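Local atomic coordinates of fatty acid CoA ligase (Marinactinospora thermotolerans, PDB entry 6SQ8), a protein that belongs to the ANL superfamily of AMP-binding enzymes, with a large N-terminal and a smaller C-terminal domain, and binds adenosine monophosphate. Residues R9-I14 against L146-H151; H33-L38 against R67-A72; T43-P48 against V122-G127; G52-H57 against R91-A96. All blocks are in the same frame, centred on the assembly; numbering follows the deposited sequence.

Contact 1 of 4, residues R9-I14 against L146-H151; sequences RVMDGI and LRYREH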
loop_
_atom_site.group_PDB
_atom_site.type_symbol
_atom_site.label_atom_id
_atom_site.label_comp_id
_atom_site.label_asym_id
_atom_site.label_seq_id
_atom_site.Cartn_x
_atom_site.Cartn_y
_atom_site.Cartn_z
ATOM N N ARG A 9 -7.560 21.248 4.735
ATOM C CA ARG A 9 -6.172 21.162 5.224
ATOM C C ARG A 9 -5.219 20.981 4.046
ATOM O O ARG A 9 -4.139 21.602 4.007
ATOM C CB ARG A 9 -5.967 20.009 6.210
ATOM C CG ARG A 9 -4.574 19.973 6.831
ATOM C CD ARG A 9 -4.373 18.729 7.673
ATOM N NE ARG A 9 -3.008 18.626 8.180
ATOM C CZ ARG A 9 -2.651 17.867 9.205
ATOM N NH1 ARG A 9 -3.515 17.023 9.755
ATOM N NH2 ARG A 9 -1.428 17.975 9.685
ATOM N N VAL A 10 -5.621 20.122 3.106
ATOM C CA VAL A 10 -4.794 19.804 1.965
ATOM C C VAL A 10 -4.713 21.047 1.072
ATOM O O VAL A 10 -3.622 21.522 0.777
ATOM C CB VAL A 10 -5.333 18.580 1.209
ATOM C CG1 VAL A 10 -4.471 18.281 0.002
ATOM C CG2 VAL A 10 -5.472 17.344 2.109
ATOM N N MET A 11 -5.878 21.585 0.695
ATOM C CA MET A 11 -5.980 22.808 -0.095
ATOM C C MET A 11 -5.109 23.917 0.513
ATOM O O MET A 11 -4.360 24.606 -0.189
ATOM C CB MET A 11 -7.433 23.283 -0.153
ATOM C CG MET A 11 -8.319 22.436 -1.040
ATOM S SD MET A 11 -7.817 22.456 -2.783
ATOM C CE MET A 11 -7.728 24.211 -3.169
ATOM N N ASP A 12 -5.218 24.077 1.833
ATOM C CA ASP A 12 -4.589 25.162 2.567
ATOM C C ASP A 12 -3.067 25.068 2.416
ATOM O O ASP A 12 -2.385 26.084 2.396
ATOM C CB ASP A 12 -4.993 25.137 4.047
ATOM C CG ASP A 12 -5.405 26.491 4.631
ATOM O OD1 ASP A 12 -6.159 27.230 3.941
ATOM O OD2 ASP A 12 -4.965 26.808 5.778
ATOM N N GLY A 13 -2.545 23.841 2.328
ATOM C CA GLY A 13 -1.102 23.571 2.345
ATOM C C GLY A 13 -0.425 23.871 1.013
ATOM O O GLY A 13 0.752 24.184 0.991
ATOM N N ILE A 14 -1.174 23.778 -0.090
ATOM C CA ILE A 14 -0.624 23.761 -1.460
ATOM C C ILE A 14 0.301 24.962 -1.678
ATOM O O ILE A 14 -0.112 26.104 -1.492
ATOM C CB ILE A 14 -1.765 23.737 -2.494
ATOM C CG1 ILE A 14 -2.627 22.483 -2.330
ATOM C CG2 ILE A 14 -1.224 23.859 -3.908
ATOM C CD1 ILE A 14 -3.868 22.459 -3.203
ATOM N N LEU A 146 -14.103 27.665 -3.828
ATOM C CA LEU A 146 -14.394 26.277 -3.568
ATOM C C LEU A 146 -15.518 26.196 -2.519
ATOM O O LEU A 146 -15.422 26.769 -1.439
ATOM C CB LEU A 146 -13.109 25.563 -3.123
ATOM C CG LEU A 146 -13.226 24.060 -2.824
ATOM C CD1 LEU A 146 -13.700 23.294 -4.044
ATOM C CD2 LEU A 146 -11.920 23.467 -2.328
ATOM N N ARG A 147 -16.599 25.504 -2.894
ATOM C CA ARG A 147 -17.814 25.448 -2.101
ATOM C C ARG A 147 -17.867 24.052 -1.477
ATOM O O ARG A 147 -18.265 23.081 -2.148
ATOM C CB ARG A 147 -19.044 25.784 -2.963
ATOM N N TYR A 148 -17.450 23.949 -0.209
ATOM C CA TYR A 148 -17.407 22.650 0.515
ATOM C C TYR A 148 -18.812 22.238 0.979
ATOM O O TYR A 148 -19.617 23.060 1.337
ATOM C CB TYR A 148 -16.499 22.718 1.742
ATOM C CG TYR A 148 -15.046 23.040 1.486
ATOM C CD1 TYR A 148 -14.602 24.351 1.376
ATOM C CD2 TYR A 148 -14.096 22.029 1.421
ATOM C CE1 TYR A 148 -13.262 24.647 1.187
ATOM C CE2 TYR A 148 -12.747 22.308 1.236
ATOM C CZ TYR A 148 -12.331 23.627 1.122
ATOM O OH TYR A 148 -11.024 23.929 0.910
ATOM N N ARG A 149 -19.085 20.940 0.963
ATOM C CA ARG A 149 -20.243 20.334 1.616
ATOM C C ARG A 149 -19.711 19.232 2.554
ATOM O O ARG A 149 -18.577 18.772 2.403
ATOM C CB ARG A 149 -21.223 19.774 0.572
ATOM C CG ARG A 149 -21.450 20.659 -0.650
ATOM C CD ARG A 149 -22.460 20.091 -1.639
ATOM N NE ARG A 149 -22.103 18.785 -2.188
ATOM C CZ ARG A 149 -22.793 18.125 -3.129
ATOM N NH1 ARG A 149 -23.756 18.734 -3.797
ATOM N NH2 ARG A 149 -22.525 16.856 -3.392
ATOM N N GLU A 150 -20.542 18.812 3.512
ATOM C CA GLU A 150 -20.184 17.848 4.531
ATOM C C GLU A 150 -20.725 16.464 4.188
ATOM O O GLU A 150 -21.907 16.314 3.945
ATOM C CB GLU A 150 -20.802 18.258 5.863
ATOM C CG GLU A 150 -19.943 19.243 6.615
ATOM C CD GLU A 150 -18.887 18.560 7.461
ATOM O OE1 GLU A 150 -17.706 18.837 7.241
ATOM O OE2 GLU A 150 -19.232 17.735 8.346
ATOM N N HIS A 151 -19.852 15.450 4.219
ATOM C CA HIS A 151 -20.303 14.071 4.165
ATOM C C HIS A 151 -21.110 13.797 5.431
ATOM O O HIS A 151 -20.621 14.015 6.535
ATOM C CB HIS A 151 -19.105 13.129 3.958
ATOM C CG HIS A 151 -19.450 11.767 3.453
ATOM N ND1 HIS A 151 -20.198 10.869 4.184
ATOM C CD2 HIS A 151 -19.100 11.121 2.323
ATOM C CE1 HIS A 151 -20.317 9.739 3.510
ATOM N NE2 HIS A 151 -19.647 9.860 2.373
#

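Contact 2 of 4, residues H33-L38 against R67-A72; sequences HQVRLL and RLAVQA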
loop_
_atom_site.group_PDB
_atom_site.type_symbol
_atom_site.label_atom_id
_atom_site.label_comp_id
_atom_site.label_asym_id
_atom_site.label_seq_id
_atom_site.Cartn_x
_atom_site.Cartn_y
_atom_site.Cartn_z
ATOM N N HIS A 33 -7.174 26.038 -8.869
ATOM C CA HIS A 33 -8.154 26.371 -9.887
ATOM C C HIS A 33 -8.894 25.103 -10.367
ATOM O O HIS A 33 -10.125 25.104 -10.489
ATOM C CB HIS A 33 -7.485 27.152 -11.035
ATOM C CG HIS A 33 -8.429 27.479 -12.153
ATOM N ND1 HIS A 33 -8.726 26.576 -13.176
ATOM C CD2 HIS A 33 -9.174 28.585 -12.402
ATOM C CE1 HIS A 33 -9.599 27.123 -14.001
ATOM N NE2 HIS A 33 -9.891 28.351 -13.546
ATOM N N GLN A 34 -8.150 24.022 -10.627
ATOM C CA GLN A 34 -8.736 22.782 -11.155
ATOM C C GLN A 34 -9.658 22.119 -10.127
ATOM O O GLN A 34 -10.645 21.496 -10.495
ATOM C CB GLN A 34 -7.646 21.820 -11.617
ATOM C CG GLN A 34 -7.557 21.785 -13.133
ATOM C CD GLN A 34 -8.493 20.782 -13.754
ATOM O OE1 GLN A 34 -8.947 19.834 -13.119
ATOM N NE2 GLN A 34 -8.779 20.976 -15.029
ATOM N N VAL A 35 -9.321 22.246 -8.843
ATOM C CA VAL A 35 -10.141 21.664 -7.804
ATOM C C VAL A 35 -11.490 22.392 -7.796
ATOM O O VAL A 35 -12.549 21.749 -7.729
ATOM C CB VAL A 35 -9.457 21.716 -6.426
ATOM C CG1 VAL A 35 -10.385 21.200 -5.332
ATOM C CG2 VAL A 35 -8.153 20.934 -6.421
ATOM N N ARG A 36 -11.424 23.726 -7.864
ATOM C CA ARG A 36 -12.610 24.580 -7.845
ATOM C C ARG A 36 -13.520 24.197 -9.022
ATOM O O ARG A 36 -14.732 23.964 -8.854
ATOM C CB ARG A 36 -12.217 26.055 -7.956
ATOM C CG ARG A 36 -11.415 26.622 -6.796
ATOM C CD ARG A 36 -11.169 28.095 -7.028
ATOM N NE ARG A 36 -9.972 28.549 -6.345
ATOM C CZ ARG A 36 -8.972 29.200 -6.924
ATOM N NH1 ARG A 36 -9.033 29.458 -8.220
ATOM N NH2 ARG A 36 -7.943 29.636 -6.199
ATOM N N LEU A 37 -12.901 24.112 -10.202
ATOM C CA LEU A 37 -13.564 23.766 -11.443
ATOM C C LEU A 37 -14.289 22.420 -11.319
ATOM O O LEU A 37 -15.490 22.325 -11.556
ATOM C CB LEU A 37 -12.502 23.727 -12.543
ATOM C CG LEU A 37 -13.040 23.766 -13.977
ATOM C CD1 LEU A 37 -12.086 24.550 -14.874
ATOM C CD2 LEU A 37 -13.285 22.367 -14.529
ATOM N N LEU A 38 -13.542 21.380 -10.942
ATOM C CA LEU A 38 -14.066 20.033 -10.868
ATOM C C LEU A 38 -15.130 19.947 -9.772
ATOM O O LEU A 38 -16.118 19.229 -9.927
ATOM C CB LEU A 38 -12.913 19.076 -10.560
ATOM C CG LEU A 38 -11.894 18.879 -11.669
ATOM C CD1 LEU A 38 -10.743 18.044 -11.184
ATOM C CD2 LEU A 38 -12.525 18.185 -12.840
ATOM N N ARG A 67 -9.605 13.890 -6.754
ATOM C CA ARG A 67 -9.823 13.246 -5.450
ATOM C C ARG A 67 -10.188 14.328 -4.428
ATOM O O ARG A 67 -11.141 14.186 -3.649
ATOM C CB ARG A 67 -8.583 12.468 -5.007
ATOM C CG ARG A 67 -8.732 11.652 -3.720
ATOM C CD ARG A 67 -7.369 11.329 -3.124
ATOM N NE ARG A 67 -7.292 10.122 -2.305
ATOM C CZ ARG A 67 -6.767 8.968 -2.701
ATOM N NH1 ARG A 67 -6.476 8.791 -3.979
ATOM N NH2 ARG A 67 -6.534 8.004 -1.823
ATOM N N LEU A 68 -9.424 15.418 -4.479
ATOM C CA LEU A 68 -9.540 16.514 -3.569
ATOM C C LEU A 68 -10.909 17.179 -3.761
ATOM O O LEU A 68 -11.568 17.541 -2.790
ATOM C CB LEU A 68 -8.370 17.465 -3.849
ATOM C CG LEU A 68 -8.026 18.471 -2.762
ATOM C CD1 LEU A 68 -8.167 17.874 -1.374
ATOM C CD2 LEU A 68 -6.624 19.008 -2.971
ATOM N N ALA A 69 -11.343 17.300 -5.019
ATOM C CA ALA A 69 -12.646 17.877 -5.350
ATOM C C ALA A 69 -13.775 16.982 -4.820
ATOM O O ALA A 69 -14.687 17.470 -4.178
ATOM C CB ALA A 69 -12.756 18.100 -6.835
ATOM N N VAL A 70 -13.693 15.676 -5.069
ATOM C CA VAL A 70 -14.693 14.738 -4.586
ATOM C C VAL A 70 -14.836 14.850 -3.065
ATOM O O VAL A 70 -15.937 14.729 -2.525
ATOM C CB VAL A 70 -14.349 13.296 -4.994
ATOM C CG1 VAL A 70 -15.169 12.269 -4.208
ATOM C CG2 VAL A 70 -14.501 13.093 -6.502
ATOM N N GLN A 71 -13.718 15.046 -2.366
ATOM C CA GLN A 71 -13.716 15.088 -0.902
ATOM C C GLN A 71 -14.239 16.447 -0.421
ATOM O O GLN A 71 -15.029 16.506 0.513
ATOM C CB GLN A 71 -12.324 14.749 -0.369
ATOM C CG GLN A 71 -12.008 13.253 -0.471
ATOM C CD GLN A 71 -10.563 12.937 -0.176
ATOM O OE1 GLN A 71 -9.684 13.786 -0.305
ATOM N NE2 GLN A 71 -10.306 11.707 0.233
ATOM N N ALA A 72 -13.797 17.522 -1.076
ATOM C CA ALA A 72 -14.229 18.893 -0.786
ATOM C C ALA A 72 -15.758 19.015 -0.852
ATOM O O ALA A 72 -16.347 19.661 -0.004
ATOM C CB ALA A 72 -13.576 19.852 -1.749
#

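Contact 3 of 4, residues T43-P48 against V122-G127; sequences TEAGIP and VVLSLG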
loop_
_atom_site.group_PDB
_atom_site.type_symbol
_atom_site.label_atom_id
_atom_site.label_comp_id
_atom_site.label_asym_id
_atom_site.label_seq_id
_atom_site.Cartn_x
_atom_site.Cartn_y
_atom_site.Cartn_z
ATOM N N THR A 43 -20.761 19.163 -8.406
ATOM C CA THR A 43 -21.880 19.728 -7.668
ATOM C C THR A 43 -23.049 19.902 -8.641
ATOM O O THR A 43 -24.113 19.318 -8.418
ATOM C CB THR A 43 -21.472 21.031 -6.956
ATOM O OG1 THR A 43 -21.001 20.691 -5.646
ATOM C CG2 THR A 43 -22.572 22.067 -6.840
ATOM N N GLU A 44 -22.799 20.643 -9.734
ATOM C CA GLU A 44 -23.807 20.992 -10.750
ATOM C C GLU A 44 -24.412 19.742 -11.386
ATOM O O GLU A 44 -25.538 19.781 -11.811
ATOM C CB GLU A 44 -23.227 21.861 -11.869
ATOM C CG GLU A 44 -22.908 23.287 -11.461
ATOM C CD GLU A 44 -23.994 24.084 -10.760
ATOM O OE1 GLU A 44 -23.636 24.991 -9.977
ATOM O OE2 GLU A 44 -25.179 23.766 -10.979
ATOM N N ALA A 45 -23.662 18.645 -11.460
ATOM C CA ALA A 45 -24.124 17.430 -12.125
ATOM C C ALA A 45 -25.108 16.649 -11.247
ATOM O O ALA A 45 -25.585 15.581 -11.653
ATOM C CB ALA A 45 -22.939 16.574 -12.505
ATOM N N GLY A 46 -25.366 17.135 -10.022
ATOM C CA GLY A 46 -26.397 16.590 -9.123
ATOM C C GLY A 46 -25.940 15.423 -8.244
ATOM O O GLY A 46 -26.758 14.626 -7.786
ATOM N N ILE A 47 -24.626 15.313 -8.039
ATOM C CA ILE A 47 -24.017 14.365 -7.124
ATOM C C ILE A 47 -24.242 14.874 -5.701
ATOM O O ILE A 47 -23.699 15.912 -5.318
ATOM C CB ILE A 47 -22.521 14.200 -7.447
ATOM C CG1 ILE A 47 -22.274 13.824 -8.912
ATOM C CG2 ILE A 47 -21.889 13.197 -6.499
ATOM C CD1 ILE A 47 -20.827 13.897 -9.345
ATOM N N PRO A 48 -25.028 14.151 -4.865
ATOM C CA PRO A 48 -25.282 14.572 -3.488
ATOM C C PRO A 48 -24.210 14.138 -2.482
ATOM O O PRO A 48 -23.548 13.117 -2.674
ATOM C CB PRO A 48 -26.612 13.864 -3.183
ATOM C CG PRO A 48 -26.557 12.565 -3.999
ATOM C CD PRO A 48 -25.728 12.904 -5.219
ATOM N N VAL A 122 -24.728 9.271 -13.161
ATOM C CA VAL A 122 -23.987 10.326 -13.853
ATOM C C VAL A 122 -22.652 9.737 -14.314
ATOM O O VAL A 122 -21.984 9.044 -13.571
ATOM C CB VAL A 122 -23.770 11.543 -12.933
ATOM C CG1 VAL A 122 -23.115 12.706 -13.646
ATOM C CG2 VAL A 122 -25.066 11.987 -12.267
ATOM N N VAL A 123 -22.277 10.023 -15.557
ATOM C CA VAL A 123 -21.033 9.538 -16.135
ATOM C C VAL A 123 -20.298 10.741 -16.725
ATOM O O VAL A 123 -20.763 11.320 -17.676
ATOM C CB VAL A 123 -21.269 8.434 -17.185
ATOM C CG1 VAL A 123 -19.988 8.063 -17.895
ATOM C CG2 VAL A 123 -21.874 7.180 -16.569
ATOM N N LEU A 124 -19.151 11.081 -16.129
ATOM C CA LEU A 124 -18.356 12.274 -16.449
ATOM C C LEU A 124 -16.929 11.878 -16.843
ATOM O O LEU A 124 -16.444 10.795 -16.484
ATOM C CB LEU A 124 -18.343 13.187 -15.229
ATOM C CG LEU A 124 -19.711 13.522 -14.648
ATOM C CD1 LEU A 124 -19.584 14.253 -13.325
ATOM C CD2 LEU A 124 -20.526 14.361 -15.613
ATOM N N SER A 125 -16.253 12.755 -17.592
ATOM C CA SER A 125 -14.929 12.451 -18.112
ATOM C C SER A 125 -14.033 13.680 -18.008
ATOM O O SER A 125 -14.485 14.807 -18.161
ATOM C CB SER A 125 -15.002 11.935 -19.522
ATOM O OG SER A 125 -15.258 12.995 -20.432
ATOM N N LEU A 126 -12.751 13.435 -17.743
ATOM C CA LEU A 126 -11.740 14.480 -17.676
ATOM C C LEU A 126 -11.214 14.730 -19.093
ATOM O O LEU A 126 -10.172 14.211 -19.493
ATOM C CB LEU A 126 -10.625 14.017 -16.736
ATOM C CG LEU A 126 -10.668 14.564 -15.312
ATOM C CD1 LEU A 126 -12.076 14.547 -14.733
ATOM C CD2 LEU A 126 -9.699 13.782 -14.427
ATOM N N GLY A 127 -11.975 15.528 -19.846
ATOM C CA GLY A 127 -11.676 15.839 -21.236
ATOM C C GLY A 127 -12.674 15.174 -22.175
ATOM O O GLY A 127 -13.413 14.293 -21.748
#

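Contact 4 of 4, residues G52-H57 against R91-A96; sequences GVACLH and RAIAAA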
loop_
_atom_site.group_PDB
_atom_site.type_symbol
_atom_site.label_atom_id
_atom_site.label_comp_id
_atom_site.label_asym_id
_atom_site.label_seq_id
_atom_site.Cartn_x
_atom_site.Cartn_y
_atom_site.Cartn_z
ATOM N N GLY A 52 -20.769 8.060 -3.085
ATOM C CA GLY A 52 -19.420 7.866 -3.596
ATOM C C GLY A 52 -19.268 8.392 -5.018
ATOM O O GLY A 52 -20.222 8.416 -5.780
ATOM N N VAL A 53 -18.051 8.824 -5.365
ATOM C CA VAL A 53 -17.667 9.128 -6.741
ATOM C C VAL A 53 -16.559 8.156 -7.161
ATOM O O VAL A 53 -15.435 8.266 -6.702
ATOM C CB VAL A 53 -17.207 10.588 -6.899
ATOM C CG1 VAL A 53 -16.810 10.884 -8.331
ATOM C CG2 VAL A 53 -18.260 11.573 -6.433
ATOM N N ALA A 54 -16.908 7.199 -8.020
ATOM C CA ALA A 54 -15.957 6.231 -8.566
ATOM C C ALA A 54 -15.053 6.929 -9.594
ATOM O O ALA A 54 -15.538 7.610 -10.480
ATOM C CB ALA A 54 -16.685 5.066 -9.185
ATOM N N CYS A 55 -13.740 6.745 -9.466
ATOM C CA CYS A 55 -12.797 7.444 -10.269
ATOM C C CYS A 55 -11.813 6.462 -10.898
ATOM O O CYS A 55 -11.171 5.667 -10.205
ATOM C CB CYS A 55 -12.054 8.476 -9.446
ATOM S SG CYS A 55 -13.148 9.747 -8.764
ATOM N N LEU A 56 -11.718 6.543 -12.232
ATOM C CA LEU A 56 -10.886 5.690 -13.068
ATOM C C LEU A 56 -9.899 6.574 -13.834
ATOM O O LEU A 56 -10.287 7.339 -14.717
ATOM C CB LEU A 56 -11.815 4.936 -14.019
ATOM C CG LEU A 56 -11.161 3.859 -14.877
ATOM C CD1 LEU A 56 -10.702 2.668 -14.052
ATOM C CD2 LEU A 56 -12.131 3.399 -15.952
ATOM N N HIS A 57 -8.618 6.486 -13.474
ATOM C CA HIS A 57 -7.613 7.385 -14.030
ATOM C C HIS A 57 -6.233 6.750 -13.953
ATOM O O HIS A 57 -6.026 5.769 -13.274
ATOM C CB HIS A 57 -7.608 8.708 -13.266
ATOM C CG HIS A 57 -7.437 8.527 -11.795
ATOM N ND1 HIS A 57 -8.479 8.715 -10.911
ATOM C CD2 HIS A 57 -6.380 8.126 -11.059
ATOM C CE1 HIS A 57 -8.057 8.480 -9.691
ATOM N NE2 HIS A 57 -6.783 8.097 -9.760
ATOM N N ARG A 91 -18.113 -4.457 -9.337
ATOM C CA ARG A 91 -18.729 -4.781 -8.038
ATOM C C ARG A 91 -18.475 -3.622 -7.056
ATOM O O ARG A 91 -19.359 -3.247 -6.282
ATOM C CB ARG A 91 -18.218 -6.132 -7.508
ATOM N N ALA A 92 -17.271 -3.041 -7.124
ATOM C CA ALA A 92 -16.854 -1.948 -6.249
ATOM C C ALA A 92 -17.738 -0.720 -6.470
ATOM O O ALA A 92 -18.137 -0.062 -5.517
ATOM C CB ALA A 92 -15.402 -1.609 -6.470
ATOM N N ILE A 93 -18.040 -0.418 -7.732
ATOM C CA ILE A 93 -18.833 0.766 -8.053
ATOM C C ILE A 93 -20.210 0.637 -7.381
ATOM O O ILE A 93 -20.690 1.581 -6.782
ATOM C CB ILE A 93 -18.931 0.969 -9.578
ATOM C CG1 ILE A 93 -17.555 1.197 -10.211
ATOM C CG2 ILE A 93 -19.890 2.103 -9.901
ATOM C CD1 ILE A 93 -17.576 1.287 -11.718
ATOM N N ALA A 94 -20.813 -0.554 -7.482
ATOM C CA ALA A 94 -22.165 -0.834 -6.972
ATOM C C ALA A 94 -22.184 -0.743 -5.443
ATOM O O ALA A 94 -23.019 -0.049 -4.865
ATOM C CB ALA A 94 -22.615 -2.199 -7.440
ATOM N N ALA A 95 -21.235 -1.447 -4.815
ATOM C CA ALA A 95 -21.198 -1.645 -3.365
ATOM C C ALA A 95 -20.900 -0.332 -2.639
ATOM O O ALA A 95 -21.262 -0.189 -1.475
ATOM C CB ALA A 95 -20.179 -2.697 -3.018
ATOM N N ALA A 96 -20.247 0.618 -3.323
ATOM C CA ALA A 96 -19.773 1.854 -2.683
ATOM C C ALA A 96 -20.846 2.942 -2.724
ATOM O O ALA A 96 -20.614 4.039 -2.202
ATOM C CB ALA A 96 -18.515 2.335 -3.364
#

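Contact 1 of 4, residues R9-I14 against L146-H151
M11 is the one residue of 9-14 that touches the other segment, and it meets two side chains there, L146 and Y148. The apolar part joins M11 to L146, tip to tip: M11 CG lies 4.0 Å from the L146 methyl CD2. The second part is a contact between methylene groups and a phenol oxygen. Y148 lies at an oblique angle to M11, and its OH sits 3.7 Å from M11 CG and nearly as close to M11 CB, so the hydroxyl end meets the root of the methionine. M11 bends at both its second and third torsions (-63° and -53°), which folds the chain back so that CG, SD and CE all lie alongside L146 CD2, with CG nearest. Within 146-151 the two partners also support each other, since L146 CG stands 4.0 Å above the plane of the Y148 ring, toward its rim. The interface is small, burying 93 Å² in total. M11 continues onto R32 and V35 of helix 28-44 and L68 of helix 61-72, while L146 reaches A39 and A72. Helix 5-13 and the extended loop before strand 155-160 thus lie side by side across the same two helices.

Contact 2 of 4, residues H33-L38 against R67-A72
V35 leans on A69 and L68 where helices 28-44 and 61-72 come close, with the CA atoms of V35 and A69 5.2 Å apart. From CB, which points at the second helix, the valine forks into two methyls. CG1, anti to the backbone N (chi1 175°), lies against the backbone of the facing helix, 4.0 Å from A69 CA and equally near A69 N. Its sister CG2 is turned back toward the start of 67-72 and meets the L68 methyl CD2 at 4.2 Å. The backbone of V35 shares in the contact too, because A69 CB rests 3.8 Å from V35 O. One turn further, L38 adds a second neighbour, its CB 3.9 Å from A69 CB; the small methyl fits against both residues, consistent with the close 8.5 Å approach of the axes of the two short segments. All the touching residues are buried. The signed crossing angle of -52° matches the value expected for ridges-into-grooves packing of i±4 ridges. The second helix is the connection of a beta-alpha-beta crossover between parallel strands 52-56 and 76-79, and the pair packs as one helical layer of an alpha/beta fold.

Contact 3 of 4, residues T43-P48 against V122-G127
A45 and V122 meet with the valine's two methyls spread over the alanine: CG1 lies 4.0 Å from A45 CB, while CG2 is 3.7 Å from the carbonyl oxygen A45 O. The fork faces this way because CG1 is anti to the backbone N of V122 (chi1 -175°), which swings CG2 to the carbonyl side of the alanine. L124, two residues on and on the same side of the strand, stretches its leucyl chain toward the other segment and uses one methyl for two partners. Its CD1 is 4.2 Å from A45 CB and also meets I47 CD1, the latter tip to tip. The isoleucine CB does not aim at the strand, but its extended second torsion (169°) carries CD1 over to the leucine. Between A45 and I47 the chain turns at G46, whose positive phi ends helix 28-44 in a Schellman motif, with G46 N bonded to T43 O at 3.0 Å. This turn presents A45 and I47 together to the strand. S125 OG donates to G127 O at 2.6 Å, nearly in line with the carbonyl (163°), spanning the inverse gamma turn at L126 that the weak bond from G127 N to S125 O closes. The contact is apolar apart from A45 O, against a valine methyl; burial of methyls holds it, while polar groups bond within their segment or elsewhere, I47 O with R149 and the strand with its sheet neighbours.

Contact 4 of 4, residues G52-H57 against R91-A96
G52 and A96 bring their backbones together at the start of strand 52-56, with CA atoms 6.1 Å apart. Having no side chain, the glycine faces A96 with main-chain atoms alone; G52 N stands 4.1 Å from A96 O, too long for a hydrogen bond, and that oxygen instead accepts one from H76 NE2. V53 turns the other way, with its CB directed away from 91-96, so G52 and A54 face 91-96 while V53 between them does not. A54 comes next on the helix side, and its CB meets I93 CG1 at 4.1 Å, the one side-chain pair of the contact. The CB of I93 points along the helix flank and not straight at the strand; chi1 of -62° sets CG1 opposite the carbonyl carbon, and it is this branch that meets A54. C55 again faces the opposite side, where it touches Y77. L56, back on the side of A54, passes by 91-96 and packs on R110, A111 and L114 of helix 108-117. I93 also reaches L114 and V120, so the two helices share one apolar layer under this face, and I93 O accepts a bond from S98 OG just past the helix end. Strand 52-56 lies inside the parallel sheet between strand 76-79, paired through V53, and strand 98-103, paired through G52 and A54. Helix 86-95 covers the A54 face of this sheet, close to where the chain turns into strand 98-103.

How the contacts relate
From the N terminus, helix 5-13 begins contact 1, which closes the longest loop, to 146-151, and encloses the other three. Contact 2 ties helix 28-44 to helix 61-72 and crosses both contact 3 and contact 4, since its segments alternate with theirs. Contact 3 joins the end of helix 28-44 to strand 122-125, and contact 4, from strand 52-56 to helix 86-95, nests inside it. The layers run from helix 5-13 through the pair of contact 2 to the parallel sheet and then to helix 86-95 on its other face. V70 and I47 both touch V53, linking contacts 2 and 3 to contact 4, while A72 meets the 146-151 loop.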